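Local coordinates for Alpha/beta hydrolase fold protein (Chitinophaga pinensis, PDB 4PW0), which is probably a hydrolase of the alpha/beta hydrolase fold, its geometry consistent with a serine nucleophile in a charge-relay triad, though its substrate is not established, at residues I40-F45 with G113-Y118; K72-G75 with T80-D83; A86-D91 with G201-A206. All blocks are in the same frame, centred on the assembly; numbering follows the deposited sequence.

Interaction 1. Residues I40-F45 with G113-Y118; sequences ICFQHF and GFIVQY
Sheet-to-helix packing in the core of the alpha/beta hydrolase fold brings Phe-42, at the end of strand 39-42, against Ile-115 and Val-116 of helix 111-122, the helix that follows the probable nucleophile elbow. The contact is wholly apolar, with no hydrogen bond across it, and the three residues are buried. Phe-42 points toward the helix, and two branch methyls approach its ring obliquely, both from the same side of the ring plane. CG1 of Val-116 meets one half of the ring, 3.5 Å from CD1 and 3.8 Å from CE1 of Phe-42. CG2 of Ile-115 meets the other half, 3.7 Å from CD2 and 3.9 Å from CE2 of Phe-42. The Phe-42 torsion (chi1 -59°) sets CG opposite the carbonyl carbon and sends the ring off the sheet. In Ile-115 it is the branch methyl CG2, not the longer CG1 arm, that does the touching. Phe-42 pairs by backbone hydrogen bonds with Leu-107 and Phe-109 of the neighbouring parallel strand 104-109, and its ring meets Phe-69 edge-to-face. Val-106 touches both Phe-42 and Val-116, while Ala-92 and Thr-89 bring helix 85-98 against the same cluster.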
ATOM      1  N   ILE A  40     -17.991  -8.890  -5.877  1.00 17.31           N
ATOM      2  CA  ILE A  40     -18.413  -8.703  -7.274  0.60 17.80           C
ATOM      3  C   ILE A  40     -17.335  -7.878  -8.004  1.00 16.52           C
ATOM      4  O   ILE A  40     -16.938  -6.825  -7.528  1.00 16.36           O
ATOM      5  CB  ILE A  40     -19.742  -7.931  -7.409  0.60 19.75           C
ATOM      6  CG1 ILE A  40     -20.811  -8.439  -6.425  0.60 21.83           C
ATOM      7  CG2 ILE A  40     -20.253  -7.980  -8.850  0.60 20.90           C
ATOM      8  CD1 ILE A  40     -21.164  -9.894  -6.601  0.60 23.19           C
ATOM      9  N   CYS A  41     -16.895  -8.380  -9.139  1.00 16.89           N
ATOM     10  CA  CYS A  41     -15.781  -7.825  -9.901  1.00 16.04           C
ATOM     11  C   CYS A  41     -16.256  -7.174 -11.181  1.00 16.49           C
ATOM     12  O   CYS A  41     -17.096  -7.730 -11.905  1.00 18.06           O
ATOM     13  CB  CYS A  41     -14.745  -8.916 -10.220  1.00 16.80           C
ATOM     14  SG  CYS A  41     -14.055  -9.695  -8.758  1.00 19.22           S
ATOM     15  N   PHE A  42     -15.698  -6.014 -11.486  1.00 15.82           N
ATOM     16  CA  PHE A  42     -16.099  -5.166 -12.599  1.00 15.92           C
ATOM     17  C   PHE A  42     -14.912  -4.911 -13.506  1.00 15.69           C
ATOM     18  O   PHE A  42     -13.887  -4.411 -13.058  1.00 15.73           O
ATOM     19  CB  PHE A  42     -16.688  -3.833 -12.120  1.00 15.75           C
ATOM     20  CG  PHE A  42     -17.900  -3.984 -11.230  1.00 15.89           C
ATOM     21  CD1 PHE A  42     -17.771  -4.363  -9.908  1.00 16.36           C
ATOM     22  CD2 PHE A  42     -19.171  -3.709 -11.723  1.00 18.66           C
ATOM     23  CE1 PHE A  42     -18.881  -4.490  -9.070  1.00 17.52           C
ATOM     24  CE2 PHE A  42     -20.278  -3.846 -10.891  1.00 19.06           C
ATOM     25  CZ  PHE A  42     -20.135  -4.258  -9.591  1.00 18.62           C
ATOM     26  N   GLN A  43     -15.067  -5.289 -14.759  1.00 14.96           N
ATOM     27  CA  GLN A  43     -13.936  -5.449 -15.697  1.00 15.56           C
ATOM     28  C   GLN A  43     -13.468  -4.166 -16.389  1.00 14.68           C
ATOM     29  O   GLN A  43     -14.177  -3.147 -16.428  1.00 16.24           O
ATOM     30  CB  GLN A  43     -14.323  -6.533 -16.720  1.00 16.04           C
ATOM     31  CG  GLN A  43     -13.259  -7.073 -17.659  1.00 15.58           C
ATOM     32  CD  GLN A  43     -12.039  -7.612 -16.968  1.00 15.47           C
ATOM     33  OE1 GLN A  43     -11.307  -6.895 -16.248  1.00 16.57           O
ATOM     34  NE2 GLN A  43     -11.828  -8.928 -17.110  1.00 17.62           N
ATOM     35  N   HIS A  44     -12.257  -4.232 -16.943  1.00 14.79           N
ATOM     36  CA  HIS A  44     -11.673  -3.136 -17.724  1.00 15.10           C
ATOM     37  C   HIS A  44     -12.205  -2.949 -19.114  1.00 18.67           C
ATOM     38  O   HIS A  44     -12.967  -3.778 -19.601  1.00 18.71           O
ATOM     39  CB  HIS A  44     -10.146  -3.354 -17.790  1.00 16.19           C
ATOM     40  CG  HIS A  44      -9.686  -4.470 -18.697  1.00 16.29           C
ATOM     41  ND1 HIS A  44      -9.601  -4.332 -20.060  1.00 17.91           N
ATOM     42  CD2 HIS A  44      -9.191  -5.702 -18.433  1.00 17.07           C
ATOM     43  CE1 HIS A  44      -9.133  -5.450 -20.598  1.00 18.45           C
ATOM     44  NE2 HIS A  44      -8.843  -6.277 -19.635  1.00 17.26           N
ATOM     45  N   PHE A  45     -11.702  -1.909 -19.813  1.00 18.97           N
ATOM     46  CA  PHE A  45     -12.081  -1.556 -21.232  1.00 18.01           C
ATOM     47  C   PHE A  45     -11.749  -2.666 -22.205  1.00 18.10           C
ATOM     48  O   PHE A  45     -10.619  -3.048 -22.339  1.00 18.01           O
ATOM     49  CB  PHE A  45     -11.312  -0.295 -21.652  1.00 19.06           C
ATOM     50  CG  PHE A  45     -11.455   0.128 -23.098  1.00 18.81           C
ATOM     51  CD1 PHE A  45     -12.697   0.380 -23.658  1.00 19.61           C
ATOM     52  CD2 PHE A  45     -10.356   0.341 -23.879  1.00 19.88           C
ATOM     53  CE1 PHE A  45     -12.793   0.795 -24.975  1.00 18.66           C
ATOM     54  CE2 PHE A  45     -10.440   0.727 -25.201  1.00 19.78           C
ATOM     55  CZ  PHE A  45     -11.684   0.974 -25.767  1.00 19.39           C
ATOM     56  N   GLY A 113     -13.584   0.383 -12.225  1.00 14.50           N
ATOM     57  CA  GLY A 113     -13.311   1.255 -11.105  1.00 15.36           C
ATOM     58  C   GLY A 113     -14.143   2.527 -11.111  1.00 15.73           C
ATOM     59  O   GLY A 113     -14.352   3.135 -10.044  1.00 17.17           O
ATOM     60  N   PHE A 114     -14.590   2.974 -12.276  1.00 14.43           N
ATOM     61  CA  PHE A 114     -15.536   4.097 -12.339  1.00 14.35           C
ATOM     62  C   PHE A 114     -16.929   3.628 -11.874  1.00 15.76           C
ATOM     63  O   PHE A 114     -17.598   4.288 -11.044  1.00 16.36           O
ATOM     64  CB  PHE A 114     -15.726   4.601 -13.772  1.00 15.29           C
ATOM     65  CG  PHE A 114     -14.488   5.048 -14.489  1.00 14.62           C
ATOM     66  CD1 PHE A 114     -13.303   5.360 -13.841  1.00 15.21           C
ATOM     67  CD2 PHE A 114     -14.522   5.164 -15.856  1.00 15.55           C
ATOM     68  CE1 PHE A 114     -12.168   5.737 -14.558  1.00 15.12           C
ATOM     69  CE2 PHE A 114     -13.421   5.568 -16.569  1.00 15.93           C
ATOM     70  CZ  PHE A 114     -12.241   5.872 -15.950  1.00 14.91           C
ATOM     71  N   ILE A 115     -17.329   2.443 -12.320  1.00 14.85           N
ATOM     72  CA  ILE A 115     -18.647   1.886 -11.969  1.00 15.42           C
ATOM     73  C   ILE A 115     -18.761   1.689 -10.463  1.00 16.15           C
ATOM     74  O   ILE A 115     -19.806   2.025  -9.861  1.00 17.67           O
ATOM     75  CB  ILE A 115     -18.910   0.579 -12.747  1.00 16.98           C
ATOM     76  CG1 ILE A 115     -19.108   0.876 -14.240  1.00 16.52           C
ATOM     77  CG2 ILE A 115     -20.159  -0.149 -12.210  1.00 18.09           C
ATOM     78  CD1 ILE A 115     -19.032  -0.344 -15.151  1.00 17.99           C
ATOM     79  N   VAL A 116     -17.717   1.197  -9.792  1.00 16.26           N
ATOM     80  CA  VAL A 116     -17.883   0.947  -8.344  1.00 15.79           C
ATOM     81  C   VAL A 116     -17.998   2.257  -7.580  1.00 16.60           C
ATOM     82  O   VAL A 116     -18.668   2.289  -6.565  1.00 18.21           O
ATOM     83  CB  VAL A 116     -16.778   0.059  -7.751  1.00 17.11           C
ATOM     84  CG1 VAL A 116     -16.802  -1.316  -8.429  1.00 17.58           C
ATOM     85  CG2 VAL A 116     -15.373   0.670  -7.831  1.00 16.98           C
ATOM     86  N   GLN A 117     -17.338   3.321  -8.041  1.00 15.86           N
ATOM     87  CA  GLN A 117     -17.501   4.643  -7.397  1.00 15.81           C
ATOM     88  C   GLN A 117     -18.958   5.126  -7.541  1.00 18.07           C
ATOM     89  O   GLN A 117     -19.570   5.561  -6.579  1.00 19.28           O
ATOM     90  CB  GLN A 117     -16.599   5.671  -8.013  1.00 17.08           C
ATOM     91  CG  GLN A 117     -15.112   5.477  -7.764  1.00 15.91           C
ATOM     92  CD  GLN A 117     -14.307   6.476  -8.562  1.00 16.19           C
ATOM     93  OE1 GLN A 117     -14.384   7.684  -8.314  1.00 18.42           O
ATOM     94  NE2 GLN A 117     -13.506   5.983  -9.486  1.00 16.85           N
ATOM     95  N   TYR A 118     -19.486   5.054  -8.758  1.00 17.24           N
ATOM     96  CA  TYR A 118     -20.838   5.505  -9.013  1.00 17.87           C
ATOM     97  C   TYR A 118     -21.835   4.651  -8.219  1.00 17.33           C
ATOM     98  O   TYR A 118     -22.806   5.171  -7.636  1.00 20.04           O
ATOM     99  CB  TYR A 118     -21.139   5.526 -10.516  1.00 19.66           C
ATOM    100  CG  TYR A 118     -22.381   6.331 -10.822  1.00 20.53           C
ATOM    101  CD1 TYR A 118     -22.342   7.704 -10.768  1.00 26.45           C
ATOM    102  CD2 TYR A 118     -23.580   5.736 -11.086  1.00 19.30           C
ATOM    103  CE1 TYR A 118     -23.471   8.477 -10.974  1.00 28.35           C
ATOM    104  CE2 TYR A 118     -24.739   6.508 -11.294  1.00 22.43           C
ATOM    105  CZ  TYR A 118     -24.671   7.857 -11.256  1.00 24.13           C
ATOM    106  OH  TYR A 118     -25.817   8.615 -11.465  1.00 30.26           O
TER

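Interaction 2. Residues K72-G75 with T80-D83; sequences KGVG and TTPD
Lys-72 meets the second segment twice, once with its backbone carbonyl and once with its side chain. Its O accepts the hydroxyl of Thr-81, OG1 to O 2.9 Å; the hydroxyl approaches within the plane of the carbonyl, using one of the oxygen's lone pairs, with a C=O...donor angle of 134°. CA of Thr-81 adds a weaker CA-H...O contact to the same Lys-72 O at 3.4 Å, making this oxygen the focus of the bridge. The Lys-72 side chain leaves with CG opposite the backbone N (chi1 -179°) and runs alongside the carbonyl of Thr-80, whose O lies 3.4 Å from CG and 3.3 Å from CD of the lysine. A bend at chi3 (-72°) then turns the amino group, and NZ makes a long, weak ion pair with Asp-91 OD1.

Gly-73 comes next, with a positive phi that suits glycine. It is a tight spot: its CA is 3.5 Å from Thr-81 OG1, and the hydroxyl occupies the side on which a CB would stand. Val-74 makes a looser approach, its CG2 lying 4.1 Å from Thr-81 OG1 as the two side chains pass at a slant.

The contact thus closes a short turn inside the connection from strand 66-69 to helix 85-98, a side-chain-to-backbone bond pinning the two arms together. Helix 197-212 lies against it: Gln-198 OE1 takes the N-H of Thr-81, Ala-199 and Ala-202 touch the Thr-81 side chain, and Gln-203 packs on Val-74. Helix 85-98 receives Pro-82, and Lys-72 also reaches Thr-24 and Tyr-26 of strand 24-31.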
ATOM      1  N   LYS A  72     -23.952  -5.607 -19.739  1.00 18.68           N
ATOM      2  CA  LYS A  72     -24.866  -5.686 -20.861  1.00 19.41           C
ATOM      3  C   LYS A  72     -24.109  -5.450 -22.167  1.00 19.41           C
ATOM      4  O   LYS A  72     -23.319  -4.510 -22.308  1.00 18.43           O
ATOM      5  CB  LYS A  72     -25.951  -4.632 -20.685  1.00 19.82           C
ATOM      6  CG  LYS A  72     -26.986  -4.650 -21.811  1.00 21.85           C
ATOM      7  CD  LYS A  72     -28.054  -3.576 -21.622  1.00 23.21           C
ATOM      8  CE  LYS A  72     -28.994  -3.890 -20.492  1.00 26.17           C
ATOM      9  NZ  LYS A  72     -30.050  -2.813 -20.423  1.00 29.29           N
ATOM     10  N   GLY A  73     -24.300  -6.364 -23.115  1.00 18.79           N
ATOM     11  CA  GLY A  73     -23.711  -6.286 -24.424  1.00 19.95           C
ATOM     12  C   GLY A  73     -22.285  -6.775 -24.586  1.00 19.13           C
ATOM     13  O   GLY A  73     -21.785  -6.875 -25.690  1.00 20.68           O
ATOM     14  N   VAL A  74     -21.618  -7.001 -23.473  1.00 18.42           N
ATOM     15  CA  VAL A  74     -20.195  -7.381 -23.501  1.00 18.09           C
ATOM     16  C   VAL A  74     -20.076  -8.901 -23.613  1.00 19.11           C
ATOM     17  O   VAL A  74     -20.644  -9.619 -22.810  1.00 19.88           O
ATOM     18  CB  VAL A  74     -19.498  -6.896 -22.219  1.00 17.39           C
ATOM     19  CG1 VAL A  74     -18.022  -7.302 -22.222  1.00 19.95           C
ATOM     20  CG2 VAL A  74     -19.617  -5.402 -22.109  1.00 19.41           C
ATOM     21  N   GLY A  75     -19.305  -9.387 -24.580  1.00 20.09           N
ATOM     22  CA  GLY A  75     -18.998 -10.817 -24.645  1.00 23.74           C
ATOM     23  C   GLY A  75     -20.282 -11.616 -24.818  1.00 22.32           C
ATOM     24  O   GLY A  75     -21.154 -11.237 -25.625  1.00 21.52           O
ATOM     25  N   THR A  80     -27.363  -4.302 -25.889  1.00 23.11           N
ATOM     26  CA  THR A  80     -26.660  -3.118 -26.373  1.00 23.32           C
ATOM     27  C   THR A  80     -25.948  -2.496 -25.179  1.00 22.37           C
ATOM     28  O   THR A  80     -26.551  -2.216 -24.170  1.00 21.95           O
ATOM     29  CB  THR A  80     -27.678  -2.108 -26.918  1.00 24.76           C
ATOM     30  OG1 THR A  80     -28.339  -2.682 -28.038  1.00 30.45           O
ATOM     31  CG2 THR A  80     -27.017  -0.846 -27.412  1.00 27.00           C
ATOM     32  N   THR A  81     -24.631  -2.360 -25.270  1.00 20.49           N
ATOM     33  CA  THR A  81     -23.885  -1.691 -24.202  1.00 18.35           C
ATOM     34  C   THR A  81     -24.228  -0.198 -24.223  1.00 18.20           C
ATOM     35  O   THR A  81     -24.144   0.431 -25.271  1.00 18.94           O
ATOM     36  CB  THR A  81     -22.377  -1.874 -24.473  1.00 18.73           C
ATOM     37  OG1 THR A  81     -22.057  -3.261 -24.568  1.00 18.53           O
ATOM     38  CG2 THR A  81     -21.517  -1.198 -23.397  1.00 19.25           C
ATOM     39  N   PRO A  82     -24.598   0.361 -23.053  1.00 19.13           N
ATOM     40  CA  PRO A  82     -24.906   1.814 -23.054  1.00 19.00           C
ATOM     41  C   PRO A  82     -23.632   2.678 -23.048  1.00 18.74           C
ATOM     42  O   PRO A  82     -22.542   2.149 -22.819  1.00 19.60           O
ATOM     43  CB  PRO A  82     -25.657   1.996 -21.753  1.00 20.54           C
ATOM     44  CG  PRO A  82     -25.053   0.959 -20.839  1.00 20.31           C
ATOM     45  CD  PRO A  82     -24.743  -0.224 -21.705  1.00 20.48           C
ATOM     46  N   ASP A  83     -23.792   3.965 -23.325  1.00 19.34           N
ATOM     47  CA  ASP A  83     -22.659   4.832 -23.603  1.00 19.66           C
ATOM     48  C   ASP A  83     -22.124   5.612 -22.401  1.00 17.83           C
ATOM     49  O   ASP A  83     -21.354   6.553 -22.574  1.00 19.51           O
ATOM     50  CB  ASP A  83     -22.965   5.777 -24.782  1.00 21.02           C
ATOM     51  CG  ASP A  83     -23.938   6.867 -24.440  1.00 22.16           C
ATOM     52  OD1 ASP A  83     -24.437   6.926 -23.307  1.00 22.38           O
ATOM     53  OD2 ASP A  83     -24.221   7.696 -25.361  1.00 26.03           O
TER

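Interaction 3. Residues A86-D91 with G201-A206; sequences AAMTAD and GAQLTA
Met-88, present as selenomethionine, reaches from helix 85-98 toward Ala-206, Gln-203 and Ala-202 of helix 197-212, and its terminal methyl does all the touching. The apolar part comes first. CE of Met-88 lies 3.6 Å from CB of Ala-206 and 4.0 Å from CG of Gln-203. Starting from a first torsion that places CG opposite the carbonyl carbon (chi1 -64°), the chain runs straight out through SE, so that it spans the distance between the helices end-on. The Gln-203 side chain, itself extended, crosses it at about a right angle and offers the aliphatic middle of its length. The same CE is 4.2 Å from O of Ala-202, a loose van der Waals approach to a backbone carbonyl; CB of Ala-202 stays farther off, 5.0 Å from CE of Met-88. All four of the residues that meet here are buried, so the methyl ends inside the protein rather than at its surface.

No hydrogen bond crosses the contact, and the polar end of Gln-203 is served in another direction. Gln-203 turns its amide away from the methyl, its OE1 accepting N of Thr-46.

The short helix axes come no nearer than 11.8 Å, with 120° between their N-to-C directions, and one long side chain bridges much of that separation. Helix 85-98 rests on the core sheet side by side with helix 111-122, where Thr-89 touches Ile-115, Tyr-118 and Met-119. Helix 197-212 instead belongs to the helical insertion between strands 127-133 and 226-231, where many relatives carry a cap; Leu-204 of this helix packs on helix 146-154.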
ATOM      1  N   ALA A  86     -23.216   5.681 -15.695  1.00 18.02           N
ATOM      2  CA  ALA A  86     -24.397   5.580 -14.881  1.00 18.93           C
ATOM      3  C   ALA A  86     -25.300   4.437 -15.320  1.00 19.27           C
ATOM      4  O   ALA A  86     -25.829   3.707 -14.479  1.00 19.50           O
ATOM      5  CB  ALA A  86     -25.169   6.908 -14.887  1.00 20.46           C
ATOM      6  N   ALA A  87     -25.495   4.297 -16.624  1.00 18.99           N
ATOM      7  CA  ALA A  87     -26.309   3.191 -17.142  1.00 18.71           C
ATOM      8  C   ALA A  87     -25.671   1.826 -16.926  1.00 19.59           C
ATOM      9  O   ALA A  87     -26.323   0.852 -16.619  1.00 20.11           O
ATOM     10  CB  ALA A  87     -26.630   3.413 -18.618  1.00 20.63           C
HETATM   11  N   MSE A  88     -24.336   1.774 -17.090  1.00 17.88           N
HETATM   12  CA  MSE A  88     -23.649   0.511 -16.792  1.00 17.90           C
HETATM   13  C   MSE A  88     -23.790   0.081 -15.370  1.00 17.85           C
HETATM   14  O   MSE A  88     -23.859  -1.116 -15.062  1.00 18.26           O
HETATM   15  CB  MSE A  88     -22.162   0.641 -17.115  1.00 16.98           C
HETATM   16  CG  MSE A  88     -21.910   0.865 -18.606  1.00 17.99           C
HETATM   17 SE   MSE A  88     -19.981   1.091 -18.931  0.65 19.14          SE
HETATM   18  CE  MSE A  88     -20.098   1.523 -20.792  1.00 19.16           C
ATOM     19  N   THR A  89     -23.856   1.053 -14.467  1.00 18.44           N
ATOM     20  CA  THR A  89     -24.051   0.807 -13.052  1.00 18.76           C
ATOM     21  C   THR A  89     -25.478   0.292 -12.797  1.00 19.12           C
ATOM     22  O   THR A  89     -25.642  -0.668 -12.061  1.00 19.60           O
ATOM     23  CB  THR A  89     -23.775   2.085 -12.226  1.00 19.28           C
ATOM     24  OG1 THR A  89     -22.452   2.573 -12.506  1.00 18.58           O
ATOM     25  CG2 THR A  89     -23.886   1.799 -10.754  1.00 20.37           C
ATOM     26  N   ALA A  90     -26.479   0.933 -13.417  1.00 19.85           N
ATOM     27  CA  ALA A  90     -27.865   0.466 -13.282  1.00 21.36           C
ATOM     28  C   ALA A  90     -28.034  -0.957 -13.805  1.00 20.37           C
ATOM     29  O   ALA A  90     -28.692  -1.815 -13.176  1.00 23.88           O
ATOM     30  CB  ALA A  90     -28.800   1.412 -14.057  1.00 24.58           C
ATOM     31  N   ASP A  91     -27.375  -1.242 -14.931  1.00 19.26           N
ATOM     32  CA  ASP A  91     -27.427  -2.580 -15.516  1.00 19.63           C
ATOM     33  C   ASP A  91     -26.772  -3.617 -14.602  1.00 20.53           C
ATOM     34  O   ASP A  91     -27.302  -4.707 -14.338  1.00 21.75           O
ATOM     35  CB  ASP A  91     -26.796  -2.621 -16.900  1.00 21.81           C
ATOM     36  CG  ASP A  91     -27.557  -1.769 -17.948  1.00 21.89           C
ATOM     37  OD1 ASP A  91     -28.797  -1.485 -17.715  1.00 26.62           O
ATOM     38  OD2 ASP A  91     -26.963  -1.416 -18.999  1.00 21.43           O
ATOM     39  N   GLY A 201     -17.116   0.503 -28.715  1.00 16.24           N
ATOM     40  CA  GLY A 201     -17.436   1.913 -28.988  1.00 15.89           C
ATOM     41  C   GLY A 201     -18.195   2.571 -27.854  1.00 15.85           C
ATOM     42  O   GLY A 201     -17.902   3.727 -27.496  1.00 17.37           O
ATOM     43  N   ALA A 202     -19.125   1.841 -27.234  1.00 16.61           N
ATOM     44  CA  ALA A 202     -19.884   2.389 -26.137  1.00 17.06           C
ATOM     45  C   ALA A 202     -18.964   2.674 -24.936  1.00 15.83           C
ATOM     46  O   ALA A 202     -19.076   3.714 -24.278  1.00 17.15           O
ATOM     47  CB  ALA A 202     -20.990   1.429 -25.738  1.00 18.46           C
ATOM     48  N   GLN A 203     -18.066   1.738 -24.656  1.00 15.34           N
ATOM     49  CA  GLN A 203     -17.119   1.924 -23.550  1.00 15.90           C
ATOM     50  C   GLN A 203     -16.151   3.049 -23.801  1.00 16.63           C
ATOM     51  O   GLN A 203     -15.862   3.787 -22.878  1.00 16.22           O
ATOM     52  CB  GLN A 203     -16.355   0.632 -23.276  1.00 15.67           C
ATOM     53  CG  GLN A 203     -17.222  -0.485 -22.730  1.00 15.90           C
ATOM     54  CD  GLN A 203     -16.429  -1.743 -22.511  1.00 16.91           C
ATOM     55  OE1 GLN A 203     -15.243  -1.818 -22.824  1.00 19.61           O
ATOM     56  NE2 GLN A 203     -17.093  -2.761 -21.973  1.00 18.81           N
ATOM     57  N   LEU A 204     -15.667   3.198 -25.025  1.00 15.18           N
ATOM     58  CA  LEU A 204     -14.763   4.315 -25.324  1.00 15.02           C
ATOM     59  C   LEU A 204     -15.458   5.640 -25.065  1.00 15.87           C
ATOM     60  O   LEU A 204     -14.873   6.564 -24.453  1.00 15.63           O
ATOM     61  CB  LEU A 204     -14.214   4.217 -26.760  1.00 15.76           C
ATOM     62  CG  LEU A 204     -13.099   5.183 -27.141  1.00 17.44           C
ATOM     63  CD1 LEU A 204     -12.231   4.595 -28.234  1.00 22.25           C
ATOM     64  CD2 LEU A 204     -13.637   6.503 -27.620  1.00 20.30           C
ATOM     65  N   THR A 205     -16.719   5.724 -25.457  1.00 16.40           N
ATOM     66  CA  THR A 205     -17.512   6.911 -25.195  1.00 17.27           C
ATOM     67  C   THR A 205     -17.674   7.163 -23.681  1.00 16.02           C
ATOM     68  O   THR A 205     -17.472   8.276 -23.176  1.00 17.37           O
ATOM     69  CB  THR A 205     -18.904   6.793 -25.858  1.00 17.51           C
ATOM     70  OG1 THR A 205     -18.716   6.528 -27.243  1.00 18.37           O
ATOM     71  CG2 THR A 205     -19.688   8.080 -25.692  1.00 19.33           C
ATOM     72  N   ALA A 206     -18.026   6.099 -22.950  1.00 15.77           N
ATOM     73  CA  ALA A 206     -18.273   6.182 -21.528  1.00 15.75           C
ATOM     74  C   ALA A 206     -17.011   6.621 -20.758  1.00 15.84           C
ATOM     75  O   ALA A 206     -17.103   7.451 -19.816  1.00 17.33           O
ATOM     76  CB  ALA A 206     -18.797   4.866 -20.995  1.00 17.83           C
TER

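Interaction 1 lies deepest, its centre about 5 Å from the chain centre; the centres of interactions 2 and 3 lie about 15 and 13 Å out. Buried residues alone make interactions 1 and 3, whereas interaction 2 includes the exposed Thr-80 at its edge. Interaction 2 depends on a hydrogen bond within one loop, interaction 3 on a single methyl between helices distant in sequence. Helix 85-98 links the layers: Thr-89 OG1 stands 3.6 Å from Ile-115 CG2, joining interactions 1 and 3. Through the adjacent Met-88 it also meets interaction 2, Pro-82 O lying 3.2 Å from Met-88 CE. Thr-81 O is 3.3 Å from Ala-202 CB, so the 80-83 arm touches both helices of interaction 3.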